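Local structure of tail protein, 43 kDa (Neisseria meningitidis MC58, 3D37) at residues I282-H287 / V293-G298; P185-C190 / H287-G292; D36-V41 / C59-D64; V12-K17 / G71-Q76. The protein is of unknown function but, as a phage tail protein related to baseplate hub proteins, probably forms part of a Mu-like tail baseplate. All coordinates share one frame; numbering follows the deposited sequence.

Contact 1 of 4, residues I282-H287 / V293-G298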
loop_
_atom_site.group_PDB
_atom_site.type_symbol
_atom_site.label_atom_id
_atom_site.label_comp_id
_atom_site.label_asym_id
_atom_site.label_seq_id
_atom_site.Cartn_x
_atom_site.Cartn_y
_atom_site.Cartn_z
ATOM N N ILE A 282 25.050 -0.439 10.095
ATOM C CA ILE A 282 25.310 0.111 8.768
ATOM C C ILE A 282 24.854 -0.854 7.688
ATOM O O ILE A 282 25.127 -2.051 7.741
ATOM C CB ILE A 282 26.811 0.426 8.619
ATOM C CG1 ILE A 282 27.157 1.608 9.524
ATOM C CG2 ILE A 282 27.189 0.648 7.108
ATOM C CD1 ILE A 282 28.609 1.929 9.632
ATOM N N THR A 283 24.159 -0.340 6.690
ATOM C CA THR A 283 23.810 -1.126 5.548
ATOM C C THR A 283 24.657 -0.678 4.308
ATOM O O THR A 283 24.764 0.542 4.047
ATOM C CB THR A 283 22.289 -1.023 5.276
ATOM O OG1 THR A 283 21.568 -1.372 6.486
ATOM C CG2 THR A 283 21.900 -1.966 4.148
ATOM N N VAL A 284 25.269 -1.677 3.633
ATOM C CA VAL A 284 26.114 -1.513 2.456
ATOM C C VAL A 284 25.605 -2.354 1.319
ATOM O O VAL A 284 24.898 -3.328 1.515
ATOM C CB VAL A 284 27.628 -1.763 2.690
ATOM C CG1 VAL A 284 28.210 -0.682 3.559
ATOM C CG2 VAL A 284 27.898 -3.204 3.257
ATOM N N GLY A 285 25.931 -1.944 0.086
ATOM C CA GLY A 285 25.540 -2.737 -1.072
ATOM C C GLY A 285 26.607 -3.827 -1.184
ATOM O O GLY A 285 27.714 -3.621 -0.775
ATOM N N GLY A 286 26.265 -4.965 -1.765
ATOM C CA GLY A 286 27.224 -6.111 -1.866
ATOM C C GLY A 286 27.348 -6.906 -0.574
ATOM O O GLY A 286 26.658 -6.627 0.430
ATOM N N HIS A 287 28.260 -7.878 -0.622
ATOM C CA HIS A 287 28.627 -8.763 0.447
ATOM C C HIS A 287 30.118 -8.782 0.800
ATOM O O HIS A 287 30.505 -9.415 1.766
ATOM C CB HIS A 287 28.188 -10.171 0.117
ATOM C CG HIS A 287 26.697 -10.311 0.034
ATOM N ND1 HIS A 287 26.088 -11.284 -0.721
ATOM C CD2 HIS A 287 25.701 -9.555 0.545
ATOM C CE1 HIS A 287 24.779 -11.135 -0.650
ATOM N NE2 HIS A 287 24.525 -10.129 0.156
ATOM N N VAL A 293 36.909 -9.292 0.814
ATOM C CA VAL A 293 36.654 -10.063 2.076
ATOM C C VAL A 293 35.125 -10.055 2.345
ATOM O O VAL A 293 34.503 -8.989 2.388
ATOM C CB VAL A 293 37.461 -9.485 3.283
ATOM C CG1 VAL A 293 37.124 -10.168 4.591
ATOM C CG2 VAL A 293 39.033 -9.565 3.045
ATOM N N LEU A 294 34.545 -11.246 2.460
ATOM C CA LEU A 294 33.188 -11.421 2.930
ATOM C C LEU A 294 33.012 -10.865 4.349
ATOM O O LEU A 294 33.727 -11.230 5.221
ATOM C CB LEU A 294 32.790 -12.884 2.863
ATOM C CG LEU A 294 32.543 -13.384 1.458
ATOM C CD1 LEU A 294 32.653 -14.890 1.344
ATOM C CD2 LEU A 294 31.205 -12.893 0.893
ATOM N N TRP A 295 32.037 -9.966 4.528
ATOM C CA TRP A 295 31.710 -9.439 5.847
ATOM C C TRP A 295 31.403 -10.628 6.767
ATOM O O TRP A 295 30.701 -11.548 6.386
ATOM C CB TRP A 295 30.509 -8.479 5.790
ATOM C CG TRP A 295 30.688 -7.290 4.950
ATOM C CD1 TRP A 295 30.078 -7.043 3.767
ATOM C CD2 TRP A 295 31.485 -6.141 5.230
ATOM N NE1 TRP A 295 30.430 -5.833 3.295
ATOM C CE2 TRP A 295 31.330 -5.266 4.147
ATOM C CE3 TRP A 295 32.360 -5.790 6.259
ATOM C CZ2 TRP A 295 31.983 -4.042 4.084
ATOM C CZ3 TRP A 295 33.009 -4.603 6.181
ATOM C CH2 TRP A 295 32.810 -3.734 5.133
ATOM N N GLN A 296 31.951 -10.583 7.961
ATOM C CA GLN A 296 31.897 -11.687 8.908
ATOM C C GLN A 296 32.130 -11.125 10.285
ATOM O O GLN A 296 33.056 -10.302 10.483
ATOM C CB GLN A 296 33.024 -12.677 8.579
ATOM C CG GLN A 296 32.994 -13.985 9.367
ATOM C CD GLN A 296 31.803 -14.864 8.994
ATOM O OE1 GLN A 296 31.334 -15.635 9.841
ATOM N NE2 GLN A 296 31.329 -14.781 7.746
ATOM N N PRO A 297 31.352 -11.597 11.287
ATOM C CA PRO A 297 31.630 -11.090 12.663
ATOM C C PRO A 297 33.070 -11.305 13.073
ATOM O O PRO A 297 33.615 -12.343 12.724
ATOM C CB PRO A 297 30.654 -11.909 13.524
ATOM C CG PRO A 297 29.524 -12.221 12.571
ATOM C CD PRO A 297 30.214 -12.527 11.283
ATOM N N GLY A 298 33.671 -10.362 13.847
ATOM C CA GLY A 298 35.069 -10.484 14.256
ATOM C C GLY A 298 35.991 -9.529 13.543
ATOM O O GLY A 298 37.086 -9.247 14.031
HETATM O O HOH W 1 29.887 -4.700 0.712
#
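The loop that carries the chain from strand 278-285 to strand 300-305 is pinned at its root by His287, Val284 and Trp295. The carbonyl of His287 is the focus. Trp295 N donates to His287 O at 3.2 Å, with an N-H...O angle of 166°, and Leu294 CA adds a CA-H...O contact to the same oxygen. Trp295 CG lies anti to its own carbonyl carbon (chi1 -61°), which folds the indole back beside the backbone N-H and brings Trp295 CD1 to 3.1 Å from His287 O. From there the indole runs across Val284 at about a right angle, and Val284 CG2 meets it obliquely, 3.7 Å from Trp295 NE1. The indole N-H goes to a water in the ring plane, with Trp295 NE1 2.9 Å from the water O. That water donates in turn to Gly285 O, joining the strand end to the ring. Farther out, Leu294 CD2 packs on His287 CB at 4.1 Å. The six-membered ring reaches Leu189, and the side chain also packs on Leu333. This is a connection closed on itself by a backbone bond, its tryptophan buried among the strands, consistent with the phage-barrel family of this C-terminal part.

Contact 2 of 4, residues P185-C190 / H287-G292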
loop_
_atom_site.group_PDB
_atom_site.type_symbol
_atom_site.label_atom_id
_atom_site.label_comp_id
_atom_site.label_asym_id
_atom_site.label_seq_id
_atom_site.Cartn_x
_atom_site.Cartn_y
_atom_site.Cartn_z
ATOM N N PRO A 185 41.769 -2.727 11.027
ATOM C CA PRO A 185 40.419 -2.707 10.435
ATOM C C PRO A 185 40.473 -3.168 8.982
ATOM O O PRO A 185 41.442 -2.885 8.311
ATOM C CB PRO A 185 40.011 -1.237 10.537
ATOM C CG PRO A 185 40.880 -0.672 11.640
ATOM C CD PRO A 185 42.160 -1.418 11.588
ATOM N N VAL A 186 39.432 -3.834 8.482
ATOM C CA VAL A 186 39.508 -4.437 7.154
ATOM C C VAL A 186 39.016 -3.525 6.096
ATOM O O VAL A 186 39.211 -3.814 4.917
ATOM C CB VAL A 186 38.711 -5.754 7.023
ATOM C CG1 VAL A 186 39.359 -6.798 7.907
ATOM C CG2 VAL A 186 37.234 -5.501 7.306
ATOM N N ALA A 187 38.359 -2.447 6.514
ATOM C CA ALA A 187 37.664 -1.557 5.623
ATOM C C ALA A 187 37.411 -0.239 6.348
ATOM O O ALA A 187 37.373 -0.199 7.578
ATOM C CB ALA A 187 36.338 -2.181 5.182
ATOM N N THR A 188 37.302 0.823 5.553
ATOM C CA THR A 188 36.821 2.115 5.951
ATOM C C THR A 188 35.549 2.407 5.182
ATOM O O THR A 188 35.524 2.451 3.935
ATOM C CB THR A 188 37.822 3.212 5.682
ATOM O OG1 THR A 188 38.966 2.987 6.507
ATOM C CG2 THR A 188 37.216 4.567 6.001
ATOM N N LEU A 189 34.466 2.569 5.933
ATOM C CA LEU A 189 33.183 2.903 5.345
ATOM C C LEU A 189 32.860 4.342 5.709
ATOM O O LEU A 189 33.162 4.799 6.798
ATOM C CB LEU A 189 32.125 1.985 5.867
ATOM C CG LEU A 189 32.299 0.493 5.593
ATOM C CD1 LEU A 189 31.191 -0.240 6.307
ATOM C CD2 LEU A 189 32.295 0.155 4.109
ATOM N N CYS A 190 32.257 5.065 4.786
ATOM C CA CYS A 190 31.922 6.457 5.040
ATOM C C CYS A 190 30.558 6.819 4.480
ATOM O O CYS A 190 30.027 6.174 3.566
ATOM C CB CYS A 190 33.039 7.424 4.548
ATOM S SG CYS A 190 33.309 7.563 2.738
ATOM N N HIS A 287 28.260 -7.878 -0.622
ATOM C CA HIS A 287 28.627 -8.763 0.447
ATOM C C HIS A 287 30.118 -8.782 0.800
ATOM O O HIS A 287 30.505 -9.415 1.766
ATOM C CB HIS A 287 28.188 -10.171 0.117
ATOM C CG HIS A 287 26.697 -10.311 0.034
ATOM N ND1 HIS A 287 26.088 -11.284 -0.721
ATOM C CD2 HIS A 287 25.701 -9.555 0.545
ATOM C CE1 HIS A 287 24.779 -11.135 -0.650
ATOM N NE2 HIS A 287 24.525 -10.129 0.156
ATOM N N LYS A 288 30.935 -8.056 0.024
ATOM C CA LYS A 288 32.398 -8.039 0.201
ATOM C C LYS A 288 32.925 -6.639 0.379
ATOM O O LYS A 288 32.391 -5.715 -0.163
ATOM C CB LYS A 288 33.079 -8.621 -1.013
ATOM C CG LYS A 288 32.952 -10.100 -1.049
ATOM C CD LYS A 288 33.327 -10.685 -2.402
ATOM C CE LYS A 288 33.454 -12.200 -2.257
ATOM N NZ LYS A 288 33.743 -12.977 -3.546
ATOM N N THR A 289 33.967 -6.513 1.169
ATOM C CA THR A 289 34.784 -5.321 1.124
ATOM C C THR A 289 35.438 -5.114 -0.260
ATOM O O THR A 289 35.522 -6.011 -1.082
ATOM C CB THR A 289 35.922 -5.388 2.102
ATOM O OG1 THR A 289 36.897 -6.357 1.636
ATOM C CG2 THR A 289 35.426 -5.741 3.502
ATOM N N ARG A 290 35.938 -3.910 -0.468
ATOM C CA ARG A 290 36.680 -3.583 -1.670
ATOM C C ARG A 290 37.848 -4.546 -1.958
ATOM O O ARG A 290 38.177 -4.787 -3.104
ATOM C CB ARG A 290 37.220 -2.139 -1.593
ATOM C CG ARG A 290 36.294 -1.155 -2.189
ATOM C CD ARG A 290 37.029 0.025 -2.899
ATOM N NE ARG A 290 37.328 -0.226 -4.329
ATOM C CZ ARG A 290 36.411 -0.430 -5.289
ATOM N NH1 ARG A 290 35.107 -0.422 -5.040
ATOM N NH2 ARG A 290 36.818 -0.660 -6.527
ATOM N N ASP A 291 38.475 -5.080 -0.931
ATOM C CA ASP A 291 39.555 -6.047 -1.129
ATOM C C ASP A 291 39.090 -7.500 -1.042
ATOM O O ASP A 291 39.871 -8.413 -0.831
ATOM C CB ASP A 291 40.736 -5.775 -0.197
ATOM C CG ASP A 291 40.402 -5.954 1.270
ATOM O OD1 ASP A 291 39.236 -5.672 1.642
ATOM O OD2 ASP A 291 41.337 -6.335 2.053
ATOM N N GLY A 292 37.805 -7.709 -1.266
ATOM C CA GLY A 292 37.307 -9.041 -1.554
ATOM C C GLY A 292 37.013 -9.896 -0.366
ATOM O O GLY A 292 36.839 -11.099 -0.527
HETATM O O HOH W 2 38.734 -3.084 2.234
HETATM O O HOH W 3 42.129 -4.794 4.048
#
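Ala187 and Thr289 face each other with their CB atoms directed across the contact, while Val186 and Asp291 flank them and meet through water. The apolar part is small: Ala187 CB lies 4.0 Å from Thr289 CG2, and Val186 CG2 comes to the same methyl from beside it at 4.2 Å. The threonine is turned so that its two branches do different work. With chi1 at 71°, CG2 stands anti to the carbonyl carbon and takes the apolar side, where Trp295 of the same loop also covers it, and OG1 sits between the backbone N and the carbonyl carbon, turned back to its own turn. There OG1 receives the N-H of Val293 and donates to Asp291 OD1. At 2.4 Å from Thr289 OG1 to Asp291 OD1, that last bond is modelled too short for its exact length to be trusted. Thr289 to Gly292 form a type I beta turn, closed by Gly292 N to Thr289 O at 2.9 Å, and the turn presents the Asp291 carboxylate toward strand 187-191. Val186 O accepts from two waters. One lies 2.7 Å from Asp291 OD1, the other 2.6 Å from Asp291 OD2, so each carboxylate oxygen has its own bridge to the carbonyl. One residue earlier in the turn, Arg290 forms a salt bridge with Asp195 of a neighbouring subunit. A carbonyl and an ionised carboxylate both only accept, so they would not bond directly; the two waters, donating to both, are consistent with an ionised Asp291.

Contact 3 of 4, residues D36-V41 / C59-D64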
loop_
_atom_site.group_PDB
_atom_site.type_symbol
_atom_site.label_atom_id
_atom_site.label_comp_id
_atom_site.label_asym_id
_atom_site.label_seq_id
_atom_site.Cartn_x
_atom_site.Cartn_y
_atom_site.Cartn_z
ATOM N N ASP A 36 23.498 -19.288 14.265
ATOM C CA ASP A 36 23.368 -18.490 13.047
ATOM C C ASP A 36 22.303 -19.166 12.162
ATOM O O ASP A 36 22.033 -20.348 12.298
ATOM C CB ASP A 36 24.706 -18.377 12.306
ATOM C CG ASP A 36 25.802 -17.660 13.110
ATOM O OD1 ASP A 36 25.523 -16.981 14.146
ATOM O OD2 ASP A 36 26.959 -17.717 12.642
ATOM N N SER A 37 21.644 -18.384 11.313
ATOM C CA SER A 37 20.546 -18.872 10.541
ATOM C C SER A 37 20.530 -18.356 9.101
ATOM O O SER A 37 21.206 -17.402 8.692
ATOM C CB SER A 37 19.224 -18.456 11.209
ATOM O OG SER A 37 19.159 -17.080 11.296
ATOM N N PHE A 38 19.754 -19.061 8.324
ATOM C CA PHE A 38 19.588 -18.754 6.940
ATOM C C PHE A 38 18.149 -18.996 6.526
ATOM O O PHE A 38 17.434 -19.835 7.099
ATOM C CB PHE A 38 20.551 -19.560 6.061
ATOM C CG PHE A 38 20.347 -21.049 6.113
ATOM C CD1 PHE A 38 19.473 -21.683 5.225
ATOM C CD2 PHE A 38 21.075 -21.827 7.011
ATOM C CE1 PHE A 38 19.280 -23.083 5.258
ATOM C CE2 PHE A 38 20.882 -23.251 7.049
ATOM C CZ PHE A 38 19.982 -23.858 6.171
ATOM N N ASP A 39 17.786 -18.238 5.498
ATOM C CA ASP A 39 16.486 -18.239 4.890
ATOM C C ASP A 39 16.552 -17.884 3.393
ATOM O O ASP A 39 17.096 -16.851 3.056
ATOM C CB ASP A 39 15.677 -17.225 5.655
ATOM C CG ASP A 39 14.363 -17.722 5.944
ATOM O OD1 ASP A 39 13.531 -17.555 5.017
ATOM O OD2 ASP A 39 14.207 -18.343 7.054
ATOM N N PHE A 40 16.059 -18.770 2.533
ATOM C CA PHE A 40 16.089 -18.618 1.071
ATOM C C PHE A 40 14.708 -18.823 0.424
ATOM O O PHE A 40 13.975 -19.723 0.818
ATOM C CB PHE A 40 17.071 -19.646 0.429
ATOM C CG PHE A 40 18.533 -19.364 0.716
ATOM C CD1 PHE A 40 19.323 -18.642 -0.186
ATOM C CD2 PHE A 40 19.144 -19.883 1.880
ATOM C CE1 PHE A 40 20.673 -18.397 0.097
ATOM C CE2 PHE A 40 20.489 -19.655 2.145
ATOM C CZ PHE A 40 21.239 -18.893 1.264
ATOM N N VAL A 41 14.383 -18.004 -0.571
ATOM C CA VAL A 41 13.150 -18.120 -1.326
ATOM C C VAL A 41 13.462 -17.970 -2.822
ATOM O O VAL A 41 14.241 -17.103 -3.210
ATOM C CB VAL A 41 12.129 -17.009 -0.972
ATOM C CG1 VAL A 41 10.900 -17.167 -1.813
ATOM C CG2 VAL A 41 11.819 -16.980 0.533
ATOM N N CYS A 59 23.687 -29.034 4.930
ATOM C CA CYS A 59 23.941 -28.100 3.830
ATOM C C CYS A 59 25.108 -27.161 4.108
ATOM O O CYS A 59 25.565 -27.029 5.219
ATOM C CB CYS A 59 22.685 -27.293 3.482
ATOM S SG CYS A 59 22.126 -26.138 4.760
ATOM N N GLU A 60 25.538 -26.501 3.058
ATOM C CA GLU A 60 26.498 -25.415 3.153
ATOM C C GLU A 60 25.952 -24.254 2.369
ATOM O O GLU A 60 25.319 -24.431 1.324
ATOM C CB GLU A 60 27.883 -25.860 2.624
ATOM C CG GLU A 60 28.540 -26.847 3.542
ATOM C CD GLU A 60 29.685 -27.629 2.868
ATOM O OE1 GLU A 60 29.603 -27.871 1.670
ATOM O OE2 GLU A 60 30.672 -28.000 3.547
ATOM N N VAL A 61 26.144 -23.051 2.906
ATOM C CA VAL A 61 25.730 -21.874 2.224
ATOM C C VAL A 61 27.007 -21.336 1.579
ATOM O O VAL A 61 28.013 -21.248 2.220
ATOM C CB VAL A 61 25.070 -20.867 3.171
ATOM C CG1 VAL A 61 24.715 -19.481 2.369
ATOM C CG2 VAL A 61 23.840 -21.533 3.901
ATOM N N VAL A 62 26.975 -21.042 0.286
ATOM C CA VAL A 62 28.216 -20.714 -0.424
ATOM C C VAL A 62 27.993 -19.422 -1.206
ATOM O O VAL A 62 26.992 -19.260 -1.885
ATOM C CB VAL A 62 28.667 -21.883 -1.375
ATOM C CG1 VAL A 62 30.139 -21.696 -1.849
ATOM C CG2 VAL A 62 28.543 -23.224 -0.678
ATOM N N ILE A 63 28.930 -18.505 -1.082
ATOM C CA ILE A 63 28.936 -17.277 -1.874
ATOM C C ILE A 63 30.257 -17.262 -2.669
ATOM O O ILE A 63 31.325 -17.296 -2.075
ATOM C CB ILE A 63 28.830 -16.005 -0.976
ATOM C CG1 ILE A 63 27.601 -16.091 -0.037
ATOM C CG2 ILE A 63 28.879 -14.670 -1.865
ATOM C CD1 ILE A 63 27.319 -14.856 0.793
ATOM N N ASP A 64 30.150 -17.217 -3.990
ATOM C CA ASP A 64 31.306 -17.206 -4.923
ATOM C C ASP A 64 32.285 -18.265 -4.536
ATOM O O ASP A 64 33.474 -17.983 -4.419
ATOM C CB ASP A 64 32.037 -15.841 -4.937
ATOM C CG ASP A 64 31.252 -14.760 -5.585
ATOM O OD1 ASP A 64 30.385 -15.074 -6.452
ATOM O OD2 ASP A 64 31.532 -13.574 -5.251
#
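Cys59, whose backbone N makes a probable ladder hydrogen bond to the carbonyl of Gly71 on the next strand, carries its sulfur to the ring of Phe38. SG stands between the backbone N and the carbonyl carbon (chi1 67°) and comes to 3.4 Å from Phe38 CZ. It lies 4.4 Å from the Phe38 centroid, in an oblique sulfur-aromatic contact at the CZ end of the ring. Val61, two residues on, uses both its branches. CG2 lies over one face of the Phe38 ring, displaced toward the rim and 4.2 Å from Phe38 CG. CG1 meets the edge of Phe40 instead, 3.7 Å from Phe40 CZ and near the ring plane, the two side chains coming from opposite directions. Phe40 also has Phe38 CD1 at its edge, so the aromatics brace one another as well as the valine. Everything that touches here is buried. The axes of strands 37-41 and 59-63 pass 9.8 Å apart at 74°, so the strands pack across a core rather than pairing, consistent with facing walls of the small barrel of this family. Strands 24-30 and 84-93 flank 37-42, while 10-14 and 66-81 flank 58-63; Ile27, Met69, Val68 and Val12 from three of these strands fill in around the two phenylalanines and Val61.

Contact 4 of 4, residues V12-K17 / G71-Q76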
loop_
_atom_site.group_PDB
_atom_site.type_symbol
_atom_site.label_atom_id
_atom_site.label_comp_id
_atom_site.label_asym_id
_atom_site.label_seq_id
_atom_site.Cartn_x
_atom_site.Cartn_y
_atom_site.Cartn_z
ATOM N N VAL A 12 22.841 -22.965 -1.917
ATOM C CA VAL A 12 22.658 -23.879 -0.808
ATOM C C VAL A 12 23.100 -25.190 -1.387
ATOM O O VAL A 12 22.445 -25.710 -2.271
ATOM C CB VAL A 12 21.188 -23.908 -0.332
ATOM C CG1 VAL A 12 20.964 -24.962 0.779
ATOM C CG2 VAL A 12 20.775 -22.536 0.132
ATOM N N ARG A 13 24.253 -25.681 -0.939
ATOM C CA ARG A 13 24.798 -26.919 -1.425
ATOM C C ARG A 13 24.279 -28.069 -0.559
ATOM O O ARG A 13 24.486 -28.070 0.646
ATOM C CB ARG A 13 26.329 -26.856 -1.335
ATOM C CG ARG A 13 27.022 -27.810 -2.209
ATOM C CD ARG A 13 28.536 -27.709 -1.999
ATOM N NE ARG A 13 29.086 -26.576 -2.750
ATOM C CZ ARG A 13 30.279 -26.030 -2.519
ATOM N NH1 ARG A 13 31.005 -26.401 -1.509
ATOM N NH2 ARG A 13 30.732 -25.067 -3.300
ATOM N N VAL A 14 23.562 -29.013 -1.168
ATOM C CA VAL A 14 23.043 -30.184 -0.469
ATOM C C VAL A 14 23.311 -31.410 -1.342
ATOM O O VAL A 14 22.844 -31.453 -2.516
ATOM C CB VAL A 14 21.496 -30.131 -0.294
ATOM C CG1 VAL A 14 21.002 -31.470 0.289
ATOM C CG2 VAL A 14 21.045 -28.950 0.528
ATOM N N GLY A 15 24.017 -32.399 -0.798
ATOM C CA GLY A 15 24.325 -33.614 -1.555
ATOM C C GLY A 15 24.991 -33.241 -2.868
ATOM O O GLY A 15 24.458 -33.514 -3.955
ATOM N N GLY A 16 26.129 -32.539 -2.738
ATOM C CA GLY A 16 26.974 -32.121 -3.866
ATOM C C GLY A 16 26.288 -31.199 -4.848
ATOM O O GLY A 16 26.932 -30.635 -5.738
ATOM N N LYS A 17 24.989 -31.025 -4.673
ATOM C CA LYS A 17 24.144 -30.362 -5.620
ATOM C C LYS A 17 23.977 -28.913 -5.178
ATOM O O LYS A 17 23.738 -28.650 -4.010
ATOM C CB LYS A 17 22.795 -31.095 -5.642
ATOM C CG LYS A 17 21.828 -30.704 -6.740
ATOM C CD LYS A 17 20.679 -31.712 -6.801
ATOM C CE LYS A 17 21.097 -33.087 -7.425
ATOM N NZ LYS A 17 20.554 -33.316 -8.824
ATOM N N GLY A 71 25.375 -26.040 8.073
ATOM C CA GLY A 71 24.214 -26.304 8.911
ATOM C C GLY A 71 23.256 -27.351 8.391
ATOM O O GLY A 71 23.627 -28.218 7.639
ATOM N N ILE A 72 21.997 -27.212 8.783
ATOM C CA ILE A 72 20.977 -28.211 8.545
ATOM C C ILE A 72 19.734 -27.438 8.145
ATOM O O ILE A 72 19.361 -26.464 8.802
ATOM C CB ILE A 72 20.667 -29.116 9.833
ATOM C CG1 ILE A 72 21.911 -29.862 10.291
ATOM C CG2 ILE A 72 19.580 -30.200 9.557
ATOM C CD1 ILE A 72 22.820 -29.016 11.112
ATOM N N ILE A 73 19.099 -27.888 7.071
ATOM C CA ILE A 73 17.789 -27.356 6.651
ATOM C C ILE A 73 16.762 -27.854 7.683
ATOM O O ILE A 73 16.574 -29.076 7.891
ATOM C CB ILE A 73 17.457 -27.775 5.233
ATOM C CG1 ILE A 73 18.547 -27.212 4.293
ATOM C CG2 ILE A 73 16.026 -27.234 4.726
ATOM C CD1 ILE A 73 18.395 -27.646 2.908
ATOM N N GLY A 74 16.165 -26.905 8.393
ATOM C CA GLY A 74 15.186 -27.225 9.394
ATOM C C GLY A 74 13.799 -27.288 8.825
ATOM O O GLY A 74 12.954 -27.992 9.331
ATOM N N SER A 75 13.524 -26.513 7.798
ATOM C CA SER A 75 12.189 -26.458 7.287
ATOM C C SER A 75 12.126 -26.020 5.841
ATOM O O SER A 75 13.018 -25.355 5.315
ATOM C CB SER A 75 11.284 -25.587 8.167
ATOM O OG SER A 75 11.451 -24.226 7.968
ATOM N N GLN A 76 11.057 -26.453 5.199
ATOM C CA GLN A 76 10.830 -26.179 3.788
ATOM C C GLN A 76 9.370 -25.903 3.541
ATOM O O GLN A 76 8.504 -26.591 4.058
ATOM C CB GLN A 76 11.336 -27.382 2.947
ATOM C CG GLN A 76 11.147 -27.193 1.419
ATOM C CD GLN A 76 11.794 -28.329 0.589
ATOM O OE1 GLN A 76 12.864 -28.830 0.907
ATOM N NE2 GLN A 76 11.113 -28.736 -0.462
#
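Val12 belongs to the first strand of a beta hairpin, 10-14 with 17-19, in the GpP-like phage-barrel domain, and it sends CG1 inward to 4.3 Å from Ile73 CD1. Arg13, next along, points to the outer side, where its guanidinium forms a salt bridge with Glu18 of the hairpin's return strand. Val14 turns inward again. From Val14 to Lys17 the chain makes a type I' turn, with Gly15 and Gly16 at its two corners, both at positive phi. Val14 N donates to Lys17 O at 2.9 Å and so ties the two strands together beside the turn. Strand 71-76 is not paired with 12-14: strand 58-63 runs between them, and Ile73 reaches over Cys59 of that strand to meet the two valines on the inner face. Just past it, Gly74 and Ser75 both face Ser90 in a classic beta bulge. Ser75 and Gln76 then pair in an antiparallel ladder with a strand of a neighbouring subunit, so this strand has one face in the core and an edge in the interface. Ile73 is extended, CD1 anti to CA (chi2 175°), which carries its terminal methyl obliquely past Val14 until CD1 lies 3.8 Å from Val14 CG2.

How the contacts relate
From the N terminus, contact 4 opens first and closes when strand 66-81 comes back toward the hairpin at 12-17. Contact 3 is nested inside that loop, and the two, with centres about 8 Å apart, share one core in the GpP-like part. Much later the chain enters strand 187-191 and only returns to it, about 97 residues on, at the turn of contact 2. Contact 1 crosses contact 2: 282-287 and 293-298 lie before and after the turn, and His287 belongs to both. Between the N-terminal pair and the C-terminal pair stand two bridges: Ile63 packs on Leu294 and His287, and Asp64 forms a salt bridge with Lys288.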